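Local coordinates for protein dextranase (Pseudarthrobacter oxydans, PDB 6NZS) that catalyses the endohydrolysis of alpha-1,6-glucosidic linkages in dextran, as a family 49 glycoside hydrolase, at residues A386-V398 and W416-V428. Numbering follows the deposited sequence.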
ATOM      1  N   ALA A 386      -2.606   0.427   3.004  1.00  9.30           N
ATOM      2  CA  ALA A 386      -1.778   0.329   4.205  1.00  8.65           C
ATOM      3  C   ALA A 386      -2.356   1.198   5.316  1.00  8.78           C
ATOM      4  O   ALA A 386      -2.916   2.266   5.058  1.00 10.94           O
ATOM      5  CB  ALA A 386      -0.310   0.719   3.940  1.00 12.68           C
ATOM      6  N   ASN A 387      -2.210   0.727   6.563  1.00 10.40           N
ATOM      7  CA  ASN A 387      -2.622   1.458   7.762  1.00  9.23           C
ATOM      8  C   ASN A 387      -1.418   1.853   8.609  1.00 11.10           C
ATOM      9  O   ASN A 387      -1.463   1.841   9.838  1.00 11.07           O
ATOM     10  CB  ASN A 387      -3.653   0.678   8.574  1.00 11.35           C
ATOM     11  CG  ASN A 387      -4.458   1.575   9.504  1.00 11.07           C
ATOM     12  OD1 ASN A 387      -4.451   2.793   9.365  1.00 10.94           O
ATOM     13  ND2 ASN A 387      -5.159   0.971  10.458  1.00 13.26           N
ATOM     14  N   ASP A 388      -0.334   2.204   7.938  1.00  9.15           N
ATOM     15  CA  ASP A 388       0.863   2.772   8.536  1.00 10.86           C
ATOM     16  C   ASP A 388       1.641   3.423   7.399  1.00 11.11           C
ATOM     17  O   ASP A 388       1.109   3.575   6.297  1.00 10.77           O
ATOM     18  CB  ASP A 388       1.643   1.714   9.323  1.00 13.48           C
ATOM     19  CG  ASP A 388       2.246   2.284  10.592  1.00 15.82           C
ATOM     20  OD1 ASP A 388       3.115   3.166  10.457  1.00 15.75           O
ATOM     21  OD2 ASP A 388       1.830   1.891  11.708  1.00 17.77           O
ATOM     22  N   ASP A 389       2.895   3.814   7.660  1.00 11.09           N
ATOM     23  CA  ASP A 389       3.773   4.356   6.619  1.00 10.16           C
ATOM     24  C   ASP A 389       3.635   3.523   5.358  1.00 11.83           C
ATOM     25  O   ASP A 389       3.792   2.303   5.403  1.00 11.26           O
ATOM     26  CB  ASP A 389       5.237   4.250   7.069  1.00 11.67           C
ATOM     27  CG  ASP A 389       5.555   5.077   8.290  1.00 13.25           C
ATOM     28  OD1 ASP A 389       4.989   6.177   8.447  1.00 13.20           O
ATOM     29  OD2 ASP A 389       6.401   4.618   9.099  1.00 14.17           O
ATOM     30  N   VAL A 390       3.338   4.179   4.231  1.00  9.74           N
ATOM     31  CA  VAL A 390       3.083   3.430   3.001  1.00 10.21           C
ATOM     32  C   VAL A 390       4.363   3.244   2.194  1.00 12.38           C
ATOM     33  O   VAL A 390       4.733   2.116   1.831  1.00 14.41           O
ATOM     34  CB  VAL A 390       1.984   4.073   2.132  1.00  8.87           C
ATOM     35  CG1 VAL A 390       1.653   3.139   0.953  1.00 11.12           C
ATOM     36  CG2 VAL A 390       0.723   4.385   2.949  1.00 10.38           C
ATOM     37  N   LEU A 391       5.013   4.349   1.860  1.00 11.44           N
ATOM     38  CA  LEU A 391       6.277   4.330   1.130  1.00 10.98           C
ATOM     39  C   LEU A 391       7.367   4.786   2.093  1.00 10.46           C
ATOM     40  O   LEU A 391       7.451   5.972   2.432  1.00 10.94           O
ATOM     41  CB  LEU A 391       6.213   5.230  -0.099  1.00 12.23           C
ATOM     42  CG  LEU A 391       5.156   4.821  -1.128  1.00 11.64           C
ATOM     43  CD1 LEU A 391       5.191   5.769  -2.316  1.00 11.35           C
ATOM     44  CD2 LEU A 391       5.346   3.365  -1.582  1.00 12.58           C
ATOM     45  N   LYS A 392       8.208   3.842   2.516  1.00 11.07           N
ATOM     46  CA  LYS A 392       9.274   4.107   3.476  1.00 11.26           C
ATOM     47  C   LYS A 392      10.527   4.440   2.677  1.00 11.38           C
ATOM     48  O   LYS A 392      11.218   3.551   2.170  1.00 12.76           O
ATOM     49  CB  LYS A 392       9.445   2.907   4.396  1.00 11.88           C
ATOM     50  CG  LYS A 392       8.256   2.760   5.354  1.00 13.60           C
ATOM     51  CD  LYS A 392       7.991   1.311   5.748  1.00 17.05           C
ATOM     52  CE  LYS A 392       9.033   0.803   6.731  1.00 19.35           C
ATOM     53  NZ  LYS A 392       8.617  -0.460   7.420  1.00 16.81           N
ATOM     54  N   MET A 393      10.801   5.736   2.562  1.00 11.08           N
ATOM     55  CA  MET A 393      11.857   6.257   1.696  1.00 12.02           C
ATOM     56  C   MET A 393      13.089   6.471   2.569  1.00 11.83           C
ATOM     57  O   MET A 393      13.399   7.579   3.007  1.00 12.65           O
ATOM     58  CB  MET A 393      11.392   7.546   1.021  1.00 13.69           C
ATOM     59  CG  MET A 393      10.045   7.422   0.304  1.00 12.30           C
ATOM     60  SD  MET A 393       9.929   6.019  -0.828  1.00 12.03           S
ATOM     61  CE  MET A 393      11.231   6.402  -2.005  1.00 11.30           C
ATOM     62  N   TYR A 394      13.795   5.371   2.828  1.00 12.20           N
ATOM     63  CA  TYR A 394      14.865   5.361   3.812  1.00 11.34           C
ATOM     64  C   TYR A 394      16.240   5.158   3.196  1.00 12.81           C
ATOM     65  O   TYR A 394      17.215   5.040   3.947  1.00 13.83           O
ATOM     66  CB  TYR A 394      14.635   4.244   4.843  1.00 11.93           C
ATOM     67  CG  TYR A 394      13.386   4.370   5.710  1.00 11.76           C
ATOM     68  CD1 TYR A 394      12.621   5.538   5.727  1.00 13.37           C
ATOM     69  CD2 TYR A 394      12.984   3.310   6.509  1.00 13.43           C
ATOM     70  CE1 TYR A 394      11.480   5.637   6.528  1.00 12.99           C
ATOM     71  CE2 TYR A 394      11.859   3.398   7.309  1.00 12.69           C
ATOM     72  CZ  TYR A 394      11.111   4.565   7.319  1.00 12.53           C
ATOM     73  OH  TYR A 394       9.980   4.626   8.120  1.00 13.81           O
ATOM     74  N   HIS A 395      16.351   5.096   1.869  1.00 12.21           N
ATOM     75  CA  HIS A 395      17.597   4.661   1.249  1.00 13.08           C
ATOM     76  C   HIS A 395      17.890   5.445  -0.020  1.00 13.43           C
ATOM     77  O   HIS A 395      16.985   5.903  -0.718  1.00 12.81           O
ATOM     78  CB  HIS A 395      17.554   3.163   0.928  1.00 12.96           C
ATOM     79  CG  HIS A 395      17.282   2.313   2.126  1.00 13.96           C
ATOM     80  ND1 HIS A 395      18.275   1.907   2.995  1.00 14.35           N
ATOM     81  CD2 HIS A 395      16.119   1.844   2.634  1.00 13.27           C
ATOM     82  CE1 HIS A 395      17.732   1.205   3.974  1.00 14.94           C
ATOM     83  NE2 HIS A 395      16.424   1.155   3.781  1.00 13.98           N
ATOM     84  N   SER A 396      19.179   5.544  -0.335  1.00 12.66           N
ATOM     85  CA  SER A 396      19.629   6.239  -1.529  1.00 12.27           C
ATOM     86  C   SER A 396      19.323   5.435  -2.792  1.00 11.16           C
ATOM     87  O   SER A 396      19.130   4.213  -2.766  1.00 12.37           O
ATOM     88  CB  SER A 396      21.139   6.469  -1.455  1.00 12.45           C
ATOM     89  OG  SER A 396      21.454   7.294  -0.343  1.00 14.90           O
ATOM     90  N   ASP A 397      19.275   6.146  -3.916  1.00 11.99           N
ATOM     91  CA  ASP A 397      19.227   5.521  -5.239  1.00 11.86           C
ATOM     92  C   ASP A 397      17.977   4.658  -5.410  1.00 12.87           C
ATOM     93  O   ASP A 397      18.036   3.509  -5.855  1.00 14.82           O
ATOM     94  CB  ASP A 397      20.512   4.730  -5.535  1.00 13.00           C
ATOM     95  CG  ASP A 397      21.764   5.593  -5.480  1.00 18.26           C
ATOM     96  OD1 ASP A 397      21.702   6.778  -5.872  1.00 16.62           O
ATOM     97  OD2 ASP A 397      22.820   5.074  -5.050  1.00 19.90           O
ATOM     98  N   VAL A 398      16.827   5.225  -5.049  1.00 11.79           N
ATOM     99  CA  VAL A 398      15.549   4.527  -5.113  1.00 11.33           C
ATOM    100  C   VAL A 398      14.666   5.258  -6.110  1.00 11.30           C
ATOM    101  O   VAL A 398      14.588   6.494  -6.086  1.00 12.54           O
ATOM    102  CB  VAL A 398      14.888   4.427  -3.725  1.00 11.78           C
ATOM    103  CG1 VAL A 398      13.421   3.982  -3.847  1.00 12.21           C
ATOM    104  CG2 VAL A 398      15.674   3.468  -2.822  1.00 12.29           C
ATOM    105  N   TRP A 416      10.095   9.591   5.541  1.00 11.00           N
ATOM    106  CA  TRP A 416      11.553   9.480   5.564  1.00 10.78           C
ATOM    107  C   TRP A 416      12.156   9.817   6.922  1.00 11.67           C
ATOM    108  O   TRP A 416      13.390   9.865   7.044  1.00 13.14           O
ATOM    109  CB  TRP A 416      12.235  10.263   4.426  1.00 12.17           C
ATOM    110  CG  TRP A 416      12.188  11.761   4.523  1.00 12.75           C
ATOM    111  CD1 TRP A 416      13.030  12.575   5.235  1.00 12.03           C
ATOM    112  CD2 TRP A 416      11.264  12.631   3.853  1.00 12.29           C
ATOM    113  NE1 TRP A 416      12.680  13.894   5.047  1.00 12.25           N
ATOM    114  CE2 TRP A 416      11.600  13.955   4.206  1.00 12.15           C
ATOM    115  CE3 TRP A 416      10.195  12.417   2.973  1.00 12.40           C
ATOM    116  CZ2 TRP A 416      10.901  15.061   3.718  1.00 12.27           C
ATOM    117  CZ3 TRP A 416       9.491  13.519   2.498  1.00 14.55           C
ATOM    118  CH2 TRP A 416       9.847  14.823   2.875  1.00 14.40           C
ATOM    119  N   GLY A 417      11.331  10.020   7.948  1.00 12.34           N
ATOM    120  CA  GLY A 417      11.812  10.344   9.279  1.00 11.96           C
ATOM    121  C   GLY A 417      12.001   9.148  10.192  1.00 13.13           C
ATOM    122  O   GLY A 417      12.468   8.088   9.750  1.00 12.52           O
ATOM    123  N   TRP A 418      11.636   9.327  11.471  1.00 12.40           N
ATOM    124  CA  TRP A 418      11.769   8.363  12.572  1.00 12.93           C
ATOM    125  C   TRP A 418      13.178   8.276  13.159  1.00 14.03           C
ATOM    126  O   TRP A 418      13.325   8.018  14.357  1.00 14.33           O
ATOM    127  CB  TRP A 418      11.267   6.956  12.226  1.00 13.19           C
ATOM    128  CG  TRP A 418       9.776   6.806  11.996  1.00 11.77           C
ATOM    129  CD1 TRP A 418       9.170   6.361  10.850  1.00 12.31           C
ATOM    130  CD2 TRP A 418       8.720   7.034  12.948  1.00 11.93           C
ATOM    131  NE1 TRP A 418       7.805   6.326  11.022  1.00 13.08           N
ATOM    132  CE2 TRP A 418       7.502   6.734  12.296  1.00 11.86           C
ATOM    133  CE3 TRP A 418       8.685   7.485  14.276  1.00 12.81           C
ATOM    134  CZ2 TRP A 418       6.265   6.851  12.929  1.00 10.98           C
ATOM    135  CZ3 TRP A 418       7.450   7.597  14.907  1.00 12.35           C
ATOM    136  CH2 TRP A 418       6.255   7.291  14.226  1.00 11.64           C
ATOM    137  N   THR A 419      14.209   8.408  12.330  1.00 12.93           N
ATOM    138  CA  THR A 419      15.594   8.448  12.790  1.00 15.78           C
ATOM    139  C   THR A 419      16.356   9.378  11.863  1.00 15.54           C
ATOM    140  O   THR A 419      15.915   9.631  10.736  1.00 13.96           O
ATOM    141  CB  THR A 419      16.272   7.061  12.755  1.00 16.83           C
ATOM    142  OG1 THR A 419      16.513   6.653  11.398  1.00 18.03           O
ATOM    143  CG2 THR A 419      15.469   5.987  13.454  1.00 22.10           C
ATOM    144  N   PRO A 420      17.515   9.887  12.288  1.00 14.45           N
ATOM    145  CA  PRO A 420      18.412  10.530  11.322  1.00 14.57           C
ATOM    146  C   PRO A 420      18.822   9.522  10.255  1.00 15.04           C
ATOM    147  O   PRO A 420      18.980   8.331  10.532  1.00 16.18           O
ATOM    148  CB  PRO A 420      19.617  10.951  12.179  1.00 15.83           C
ATOM    149  CG  PRO A 420      19.082  11.032  13.569  1.00 16.49           C
ATOM    150  CD  PRO A 420      18.042   9.959  13.664  1.00 15.72           C
ATOM    151  N   ARG A 421      18.964  10.000   9.016  1.00 13.21           N
ATOM    152  CA  ARG A 421      19.278   9.127   7.893  1.00 14.21           C
ATOM    153  C   ARG A 421      20.234   9.831   6.941  1.00 14.17           C
ATOM    154  O   ARG A 421      20.301  11.062   6.895  1.00 14.50           O
ATOM    155  CB  ARG A 421      18.011   8.705   7.126  1.00 13.48           C
ATOM    156  CG  ARG A 421      17.035   7.910   7.966  1.00 12.64           C
ATOM    157  CD  ARG A 421      15.774   7.529   7.181  1.00 12.46           C
ATOM    158  NE  ARG A 421      14.717   7.044   8.069  1.00 11.95           N
ATOM    159  CZ  ARG A 421      14.665   5.818   8.580  1.00 13.47           C
ATOM    160  NH1 ARG A 421      15.612   4.924   8.292  1.00 14.33           N
ATOM    161  NH2 ARG A 421      13.667   5.479   9.384  1.00 14.31           N
ATOM    162  N   ASN A 422      20.975   9.019   6.177  1.00 14.58           N
ATOM    163  CA  ASN A 422      21.800   9.479   5.064  1.00 13.27           C
ATOM    164  C   ASN A 422      21.152   8.969   3.781  1.00 14.19           C
ATOM    165  O   ASN A 422      21.170   7.763   3.509  1.00 15.43           O
ATOM    166  CB  ASN A 422      23.229   8.957   5.199  1.00 14.53           C
ATOM    167  CG  ASN A 422      24.022   9.708   6.243  1.00 15.29           C
ATOM    168  OD1 ASN A 422      23.989  10.933   6.305  1.00 17.42           O
ATOM    169  ND2 ASN A 422      24.747   8.967   7.080  1.00 19.10           N
ATOM    170  N   ILE A 423      20.569   9.884   3.005  1.00 13.57           N
ATOM    171  CA  ILE A 423      19.820   9.546   1.800  1.00 13.68           C
ATOM    172  C   ILE A 423      20.195  10.523   0.698  1.00 12.83           C
ATOM    173  O   ILE A 423      20.262  11.735   0.930  1.00 15.17           O
ATOM    174  CB  ILE A 423      18.300   9.626   2.045  1.00 12.22           C
ATOM    175  CG1 ILE A 423      17.877   8.655   3.143  1.00 13.85           C
ATOM    176  CG2 ILE A 423      17.542   9.356   0.752  1.00 14.01           C
ATOM    177  CD1 ILE A 423      16.429   8.840   3.578  1.00 13.70           C
ATOM    178  N   ASP A 424      20.391   9.998  -0.513  1.00 13.11           N
ATOM    179  CA  ASP A 424      20.673  10.803  -1.693  1.00 12.25           C
ATOM    180  C   ASP A 424      20.019  10.135  -2.898  1.00 13.72           C
ATOM    181  O   ASP A 424      20.054   8.909  -3.023  1.00 14.50           O
ATOM    182  CB  ASP A 424      22.197  10.875  -1.892  1.00 12.29           C
ATOM    183  CG  ASP A 424      22.642  11.905  -2.931  1.00 17.93           C
ATOM    184  OD1 ASP A 424      21.835  12.661  -3.499  1.00 16.11           O
ATOM    185  OD2 ASP A 424      23.871  11.958  -3.176  1.00 21.89           O
ATOM    186  N   ASN A 425      19.411  10.943  -3.769  1.00 12.55           N
ATOM    187  CA  ASN A 425      18.984  10.510  -5.101  1.00 13.26           C
ATOM    188  C   ASN A 425      17.762   9.600  -5.057  1.00 14.12           C
ATOM    189  O   ASN A 425      17.842   8.405  -5.359  1.00 12.46           O
ATOM    190  CB  ASN A 425      20.134   9.863  -5.893  1.00 14.75           C
ATOM    191  CG  ASN A 425      19.738   9.515  -7.317  1.00 15.82           C
ATOM    192  OD1 ASN A 425      19.005  10.258  -7.969  1.00 17.55           O
ATOM    193  ND2 ASN A 425      20.209   8.369  -7.800  1.00 17.55           N
ATOM    194  N   VAL A 426      16.617  10.174  -4.709  1.00 12.02           N
ATOM    195  CA  VAL A 426      15.351   9.453  -4.642  1.00 13.02           C
ATOM    196  C   VAL A 426      14.379  10.117  -5.608  1.00 11.81           C
ATOM    197  O   VAL A 426      14.267  11.350  -5.632  1.00 12.36           O
ATOM    198  CB  VAL A 426      14.803   9.462  -3.206  1.00 11.46           C
ATOM    199  CG1 VAL A 426      13.388   8.919  -3.166  1.00 13.52           C
ATOM    200  CG2 VAL A 426      15.715   8.653  -2.293  1.00 14.08           C
ATOM    201  N   ASN A 427      13.673   9.308  -6.398  1.00 10.85           N
ATOM    202  CA  ASN A 427      12.742   9.823  -7.394  1.00 12.19           C
ATOM    203  C   ASN A 427      11.460   9.013  -7.326  1.00 12.51           C
ATOM    204  O   ASN A 427      11.478   7.805  -7.573  1.00 12.87           O
ATOM    205  CB  ASN A 427      13.341   9.731  -8.801  1.00 14.05           C
ATOM    206  CG  ASN A 427      14.489  10.702  -9.013  1.00 16.46           C
ATOM    207  OD1 ASN A 427      15.668  10.345  -8.855  1.00 17.64           O
ATOM    208  ND2 ASN A 427      14.153  11.935  -9.369  1.00 16.05           N
ATOM    209  N   VAL A 428      10.348   9.680  -7.028  1.00 10.79           N
ATOM    210  CA  VAL A 428       9.040   9.034  -6.908  1.00 10.71           C
ATOM    211  C   VAL A 428       8.062   9.776  -7.808  1.00 10.55           C
ATOM    212  O   VAL A 428       7.736  10.942  -7.545  1.00 10.71           O
ATOM    213  CB  VAL A 428       8.533   9.040  -5.456  1.00 10.38           C
ATOM    214  CG1 VAL A 428       7.141   8.403  -5.355  1.00 11.37           C
ATOM    215  CG2 VAL A 428       9.509   8.354  -4.522  1.00 13.21           C
TER
HETATM  216  O   HOH W   1      17.968   4.947   6.624  1.00 16.83           O
HETATM  217  O   HOH W   2      20.032   5.236   3.905  1.00 27.23           O
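Tyr394 and Arg421 meet where two successive turns of the right-handed parallel beta-helix of a family 49 glycoside hydrolase lie side by side. The guanidinium of Arg421 rests flat on one face of the Tyr394 ring, a cation-pi stack with CZ of Arg421 3.5 Å from the ring centroid and the planes 4° apart; CB of Lys392 lies over the opposite face, toward the rim. The arginine chain runs out straight, and its NE and NH2 both donate, side-on, to Gly417 O, which lies close to the guanidinium plane; this fixes the group's rotation, while NH1 reaches Tyr394 O through a water. A leucine in place of Arg421 lacks both donors and the flat cation, so the Tyr394 ring would probably be freer to shift and Gly417 O left without these partners. Beside this stack, Trp418 points its indole NE1 at Asp389 OD2 (2.9 Å), meeting the syn side of a carboxylate turned 57° from the ring; Tyr394 OH approaches CD1 of Trp418 at 3.3 Å. Inside, the Met393 chain folds back at its two outer torsions and carries CE to Val426 CG1 (3.5 Å) and Val428 CG2, and the buried Met393 O faces CD1 of Ile423 without a polar partner. Where the chain enters strands 398-407 and 423-435, Ser396 OG accepts from Asp424 N, Asp397 N donates to Asp424 O (3.0 Å), and Asn425 ND2 makes a nearly straight bond (169°) to Asp397 OD1, on its anti side. Asn427 N to Val398 O (3.0 Å) then continues the backbone pairing as strand 423-435 runs parallel to 398-407. Ile400 of strand 398-407 packs on both Met393 and Val428, His395 bonds Glu372 of the preceding turn, and Asp424 reaches Asn473 on strand 469-482 of the following one.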